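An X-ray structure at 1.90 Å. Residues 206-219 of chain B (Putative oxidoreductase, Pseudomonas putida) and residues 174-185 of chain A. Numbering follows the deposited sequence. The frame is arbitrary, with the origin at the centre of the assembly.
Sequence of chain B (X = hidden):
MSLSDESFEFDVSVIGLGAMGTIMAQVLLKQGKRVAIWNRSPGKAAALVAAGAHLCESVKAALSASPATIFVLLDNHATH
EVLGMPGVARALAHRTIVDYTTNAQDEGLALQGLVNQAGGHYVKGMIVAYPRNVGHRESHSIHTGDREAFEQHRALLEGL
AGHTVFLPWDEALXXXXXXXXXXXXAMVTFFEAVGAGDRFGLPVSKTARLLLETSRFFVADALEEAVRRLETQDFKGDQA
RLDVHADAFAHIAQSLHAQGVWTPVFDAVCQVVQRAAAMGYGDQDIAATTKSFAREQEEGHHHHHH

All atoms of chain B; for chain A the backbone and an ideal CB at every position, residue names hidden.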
# COMPACT_ATOMS: atom_id res chain seq x y z
N LYS B 206 -12.86 3.39 14.61
CA LYS B 206 -12.45 2.02 14.99
C LYS B 206 -12.04 1.17 13.79
O LYS B 206 -11.20 0.24 13.89
CB LYS B 206 -13.47 1.33 15.89
CG LYS B 206 -12.96 0.00 16.49
CD LYS B 206 -13.22 -0.11 17.99
CE LYS B 206 -14.66 -0.50 18.33
NZ LYS B 206 -15.54 0.70 18.32
N THR B 207 -12.54 1.56 12.63
CA THR B 207 -12.39 0.76 11.45
C THR B 207 -11.05 0.98 10.77
O THR B 207 -10.48 0.04 10.19
CB THR B 207 -13.58 1.00 10.52
OG1 THR B 207 -14.79 0.85 11.30
CG2 THR B 207 -13.58 -0.00 9.41
N ALA B 208 -10.53 2.20 10.88
CA ALA B 208 -9.28 2.55 10.20
C ALA B 208 -8.17 1.64 10.67
O ALA B 208 -7.47 1.06 9.84
CB ALA B 208 -8.91 4.05 10.47
N ARG B 209 -8.00 1.49 11.98
CA ARG B 209 -6.88 0.66 12.45
C ARG B 209 -7.05 -0.81 12.03
O ARG B 209 -6.08 -1.45 11.60
CB ARG B 209 -6.63 0.75 13.95
CG ARG B 209 -5.48 -0.13 14.42
CD ARG B 209 -4.93 0.36 15.74
NE ARG B 209 -3.94 1.39 15.48
CZ ARG B 209 -3.59 2.34 16.34
NH1 ARG B 209 -4.17 2.41 17.54
NH2 ARG B 209 -2.66 3.23 16.00
N LEU B 210 -8.26 -1.33 12.16
CA LEU B 210 -8.54 -2.70 11.72
C LEU B 210 -8.31 -2.89 10.23
O LEU B 210 -7.78 -3.91 9.82
CB LEU B 210 -9.96 -3.14 12.07
CG LEU B 210 -10.20 -4.65 11.93
CD1 LEU B 210 -9.25 -5.47 12.85
CD2 LEU B 210 -11.68 -5.06 12.18
N LEU B 211 -8.69 -1.90 9.42
CA LEU B 211 -8.52 -2.04 7.98
C LEU B 211 -7.03 -2.11 7.63
O LEU B 211 -6.60 -3.00 6.91
CB LEU B 211 -9.20 -0.89 7.21
CG LEU B 211 -9.75 -1.26 5.82
CD1 LEU B 211 -10.80 -0.27 5.30
CD2 LEU B 211 -8.64 -1.40 4.80
N LEU B 212 -6.25 -1.20 8.20
CA LEU B 212 -4.81 -1.24 8.01
C LEU B 212 -4.15 -2.56 8.47
O LEU B 212 -3.37 -3.18 7.73
CB LEU B 212 -4.16 -0.03 8.69
CG LEU B 212 -2.63 0.06 8.53
CD1 LEU B 212 -2.29 0.29 7.05
CD2 LEU B 212 -2.02 1.18 9.38
N GLU B 213 -4.47 -2.97 9.68
CA GLU B 213 -3.81 -4.14 10.26
C GLU B 213 -4.20 -5.44 9.52
O GLU B 213 -3.35 -6.30 9.33
CB GLU B 213 -3.98 -4.17 11.78
CG GLU B 213 -3.33 -2.87 12.38
CD GLU B 213 -3.17 -2.80 13.90
OE1 GLU B 213 -3.90 -3.51 14.64
OE2 GLU B 213 -2.33 -1.95 14.34
N THR B 214 -5.44 -5.51 9.03
CA THR B 214 -5.96 -6.74 8.41
C THR B 214 -5.51 -6.87 6.94
O THR B 214 -5.48 -7.97 6.40
CB THR B 214 -7.51 -6.85 8.60
OG1 THR B 214 -7.83 -6.64 9.99
CG2 THR B 214 -7.99 -8.24 8.25
N SER B 215 -5.13 -5.76 6.31
CA SER B 215 -4.69 -5.75 4.91
C SER B 215 -3.17 -5.67 4.71
O SER B 215 -2.69 -6.02 3.64
CB SER B 215 -5.32 -4.59 4.16
OG SER B 215 -4.82 -3.35 4.64
N ARG B 216 -2.44 -5.26 5.75
CA ARG B 216 -1.01 -4.95 5.61
C ARG B 216 -0.22 -6.08 4.92
O ARG B 216 0.42 -5.86 3.90
CB ARG B 216 -0.40 -4.68 6.99
CG ARG B 216 1.00 -4.08 6.91
CD ARG B 216 1.77 -4.25 8.22
NE ARG B 216 1.01 -3.82 9.40
CZ ARG B 216 0.81 -2.54 9.75
NH1 ARG B 216 1.30 -1.56 9.01
NH2 ARG B 216 0.09 -2.26 10.84
N PHE B 217 -0.24 -7.27 5.52
CA PHE B 217 0.53 -8.42 4.99
C PHE B 217 0.06 -8.83 3.60
O PHE B 217 0.85 -9.03 2.68
CB PHE B 217 0.48 -9.62 5.96
CG PHE B 217 1.15 -10.85 5.43
CD1 PHE B 217 2.54 -10.89 5.33
CD2 PHE B 217 0.42 -11.95 5.01
CE1 PHE B 217 3.20 -12.02 4.80
CE2 PHE B 217 1.06 -13.08 4.48
CZ PHE B 217 2.45 -13.12 4.37
N PHE B 218 -1.25 -8.93 3.44
CA PHE B 218 -1.81 -9.34 2.18
C PHE B 218 -1.30 -8.43 1.04
O PHE B 218 -0.84 -8.92 0.01
CB PHE B 218 -3.34 -9.33 2.31
CG PHE B 218 -4.07 -9.64 1.05
CD1 PHE B 218 -4.21 -10.96 0.61
CD2 PHE B 218 -4.68 -8.63 0.35
CE1 PHE B 218 -4.92 -11.27 -0.53
CE2 PHE B 218 -5.42 -8.93 -0.80
CZ PHE B 218 -5.52 -10.27 -1.25
N VAL B 219 -1.40 -7.13 1.21
CA VAL B 219 -0.94 -6.17 0.17
C VAL B 219 0.60 -6.27 -0.05
O VAL B 219 1.06 -6.35 -1.18
CB VAL B 219 -1.36 -4.71 0.53
CG1 VAL B 219 -0.77 -3.71 -0.48
CG2 VAL B 219 -2.88 -4.59 0.55
N UNK A 174 -19.65 -5.97 5.40
CA UNK A 174 -19.30 -4.59 5.05
C UNK A 174 -17.79 -4.40 5.20
O UNK A 174 -17.12 -3.81 4.33
CB UNK A 174 -20.06 -3.59 5.93
N UNK A 175 -17.24 -4.90 6.30
CA UNK A 175 -15.80 -4.74 6.53
C UNK A 175 -14.96 -5.48 5.46
O UNK A 175 -13.98 -4.94 4.95
CB UNK A 175 -15.44 -5.25 7.92
N UNK A 176 -15.36 -6.70 5.12
CA UNK A 176 -14.67 -7.46 4.09
C UNK A 176 -14.66 -6.70 2.75
O UNK A 176 -13.65 -6.71 2.03
CB UNK A 176 -15.33 -8.83 3.92
N UNK A 177 -15.77 -6.02 2.46
CA UNK A 177 -15.93 -5.32 1.19
C UNK A 177 -14.95 -4.15 1.10
O UNK A 177 -14.20 -4.04 0.12
CB UNK A 177 -17.37 -4.83 1.03
N UNK A 178 -14.94 -3.31 2.14
CA UNK A 178 -14.04 -2.15 2.18
C UNK A 178 -12.57 -2.55 2.30
O UNK A 178 -11.69 -1.91 1.72
CB UNK A 178 -14.42 -1.24 3.35
N UNK A 179 -12.30 -3.62 3.05
CA UNK A 179 -10.94 -4.11 3.17
C UNK A 179 -10.40 -4.52 1.79
O UNK A 179 -9.29 -4.17 1.48
CB UNK A 179 -10.88 -5.29 4.15
N UNK A 180 -11.17 -5.29 1.01
CA UNK A 180 -10.70 -5.74 -0.31
C UNK A 180 -10.66 -4.62 -1.35
O UNK A 180 -9.77 -4.61 -2.22
CB UNK A 180 -11.60 -6.87 -0.82
N UNK A 181 -11.61 -3.68 -1.25
CA UNK A 181 -11.59 -2.48 -2.07
C UNK A 181 -10.21 -1.81 -1.92
O UNK A 181 -9.54 -1.62 -2.92
CB UNK A 181 -12.72 -1.53 -1.67
N UNK A 182 -9.79 -1.50 -0.68
CA UNK A 182 -8.48 -0.89 -0.47
C UNK A 182 -7.36 -1.80 -0.96
O UNK A 182 -6.47 -1.34 -1.70
CB UNK A 182 -8.28 -0.56 1.01
N UNK A 183 -7.34 -3.05 -0.49
CA UNK A 183 -6.25 -3.97 -0.81
C UNK A 183 -6.01 -4.14 -2.29
O UNK A 183 -4.89 -3.99 -2.77
CB UNK A 183 -6.53 -5.34 -0.19
N UNK A 184 -7.07 -4.42 -3.02
CA UNK A 184 -6.97 -4.61 -4.47
C UNK A 184 -6.69 -3.29 -5.21
O UNK A 184 -5.91 -3.26 -6.17
CB UNK A 184 -8.26 -5.24 -5.00
N UNK A 185 -7.30 -2.20 -4.75
CA UNK A 185 -7.00 -0.90 -5.39
C UNK A 185 -5.51 -0.54 -5.21
O UNK A 185 -4.88 -0.10 -6.15
CB UNK A 185 -7.88 0.20 -4.80

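The two helices pack at a closest axial approach of 9.9 Å, with their N-to-C directions 35° apart, and chain A meets chain B through 175, 178, 179, 182, 183 and 184. All of 174-185 has helical phi/psi, which disfavours proline within the run and gives no call for glycine.

Position 174 lies beyond the reach of chain B, and many helix-compatible residues would suit it; it is Ala174(A).

At position 175 the CA-to-CB bond points sideways and nothing of chain B lies within 5.5 Å of the ideal CB. Beyond that gap Thr207(B), Leu210(B), Leu211(B) and Thr214(B) form a hollow, mostly lined with carbon. A long apolar side chain could span the distance: Leu, Met or an aromatic. The residue is Phe175(A), chi1 t, whose ring enters the hollow as a knob. Its CZ is 3.5 Å from CG of Leu210(B), and CD2 of Leu210(B) sits over one face, 3.9 Å from the ring centroid, in a CH-pi contact. CG2 of Thr207(B) meets the ring edge, 4.0 Å from CD1 of Phe175(A).

Positions 176 and 177 are out of reach, and chain B sets no preference there. They are Ala176(A) and Thr177(A).

At position 178 the ideal CB is 4.2 Å from CD1 of Leu211(B), with a sideways bond. A small or branched apolar residue, Ala, Val or Ile, would fit. In Val178(A), CG2 lies 3.8 Å from CD1 of Leu211(B).

At position 179 the CA-to-CB bond is also sideways, and the ideal CB is 4.5 Å from CG of Leu211(B), with Thr214(B) and Ser215(B) further on. Because the hydroxyls of these two residues bond to the carbonyls of Leu210(B) and Leu211(B) in their own helix, apolar Leu, Ile or Met would suit. Leu179(A) brings CD1 to 3.6 Å from CB of Ser215(B) and 3.9 Å from CB of Thr214(B).

Position 180 points away, and polar or apolar residues are possible. His180(A) turns back on its own helix, its ND1 donating to O of Ala176(A) at 2.7 Å.

Position 181 is out of reach of chain B, which sets no preference, so many helix-compatible residues would suit it; it is Ala181(A).

The bond at position 182 points toward chain B, its ideal CB 3.9 Å from CD2 of Leu211(B), with the hydroxyl of Ser215(B) beyond. Leu or Met would pack on Leu211(B); Gln or His could pack there and also answer the hydroxyl. The residue is His182(A): its CD2 is 3.7 Å from CD2 of Leu211(B), and the O of a water is 2.8 Å from NE2 of His182(A) and 2.7 Å from OG of Ser215(B), to which it donates. Leu211(B) is thus a knob among 175, 178, 179 and 182.

At position 183 the ideal CB, pointing toward chain B, is already 3.8 Å from both CG2 of Val219(B) and CE2 of Phe218(B), favouring a small residue such as Ala or Ser. Ala183(A) places its CB 3.8 Å from CD2 of Phe218(B), at the ring edge.

Position 184 points away, but a long side chain, Phe, Leu or Met, could reach Phe218(B). Phe184(A) does so, its CE1 4.0 Å from CZ of Phe218(B).

Position 185, unconstrained by chain B, is Ala185(A).

Chain A 174-185: AFATVLHAHAFA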
# COMPACT_ATOMS: atom_id res chain seq x y z
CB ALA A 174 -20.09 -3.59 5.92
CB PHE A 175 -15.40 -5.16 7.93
CG PHE A 175 -13.92 -5.06 8.19
CD1 PHE A 175 -13.29 -3.81 8.31
CD2 PHE A 175 -13.16 -6.20 8.25
CE1 PHE A 175 -11.92 -3.72 8.53
CE2 PHE A 175 -11.76 -6.14 8.45
CZ PHE A 175 -11.15 -4.88 8.59
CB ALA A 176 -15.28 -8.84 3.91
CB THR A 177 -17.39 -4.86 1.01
OG1 THR A 177 -18.20 -6.02 0.88
CG2 THR A 177 -17.59 -3.98 -0.21
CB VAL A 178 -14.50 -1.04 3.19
CG1 VAL A 178 -15.92 -0.60 2.87
CG2 VAL A 178 -14.39 -1.47 4.61
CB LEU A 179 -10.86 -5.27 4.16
CG LEU A 179 -9.55 -6.06 4.26
CD1 LEU A 179 -8.64 -5.37 5.23
CD2 LEU A 179 -9.89 -7.47 4.77
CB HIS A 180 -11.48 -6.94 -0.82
CG HIS A 180 -11.19 -8.20 -0.06
ND1 HIS A 180 -11.75 -8.48 1.18
CD2 HIS A 180 -10.41 -9.27 -0.36
CE1 HIS A 180 -11.31 -9.65 1.60
NE2 HIS A 180 -10.50 -10.16 0.69
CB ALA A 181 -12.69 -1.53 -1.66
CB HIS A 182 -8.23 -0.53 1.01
CG HIS A 182 -6.79 -0.28 1.33
ND1 HIS A 182 -6.04 0.64 0.63
CD2 HIS A 182 -5.96 -0.84 2.24
CE1 HIS A 182 -4.80 0.64 1.10
NE2 HIS A 182 -4.73 -0.24 2.08
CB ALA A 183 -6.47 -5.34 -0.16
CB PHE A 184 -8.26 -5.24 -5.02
CG PHE A 184 -8.45 -6.72 -4.65
CD1 PHE A 184 -7.39 -7.64 -4.72
CD2 PHE A 184 -9.72 -7.19 -4.28
CE1 PHE A 184 -7.59 -9.01 -4.41
CE2 PHE A 184 -9.94 -8.55 -3.98
CZ PHE A 184 -8.88 -9.47 -4.03
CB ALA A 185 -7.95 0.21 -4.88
O HOH W 1 -2.93 -1.66 3.73
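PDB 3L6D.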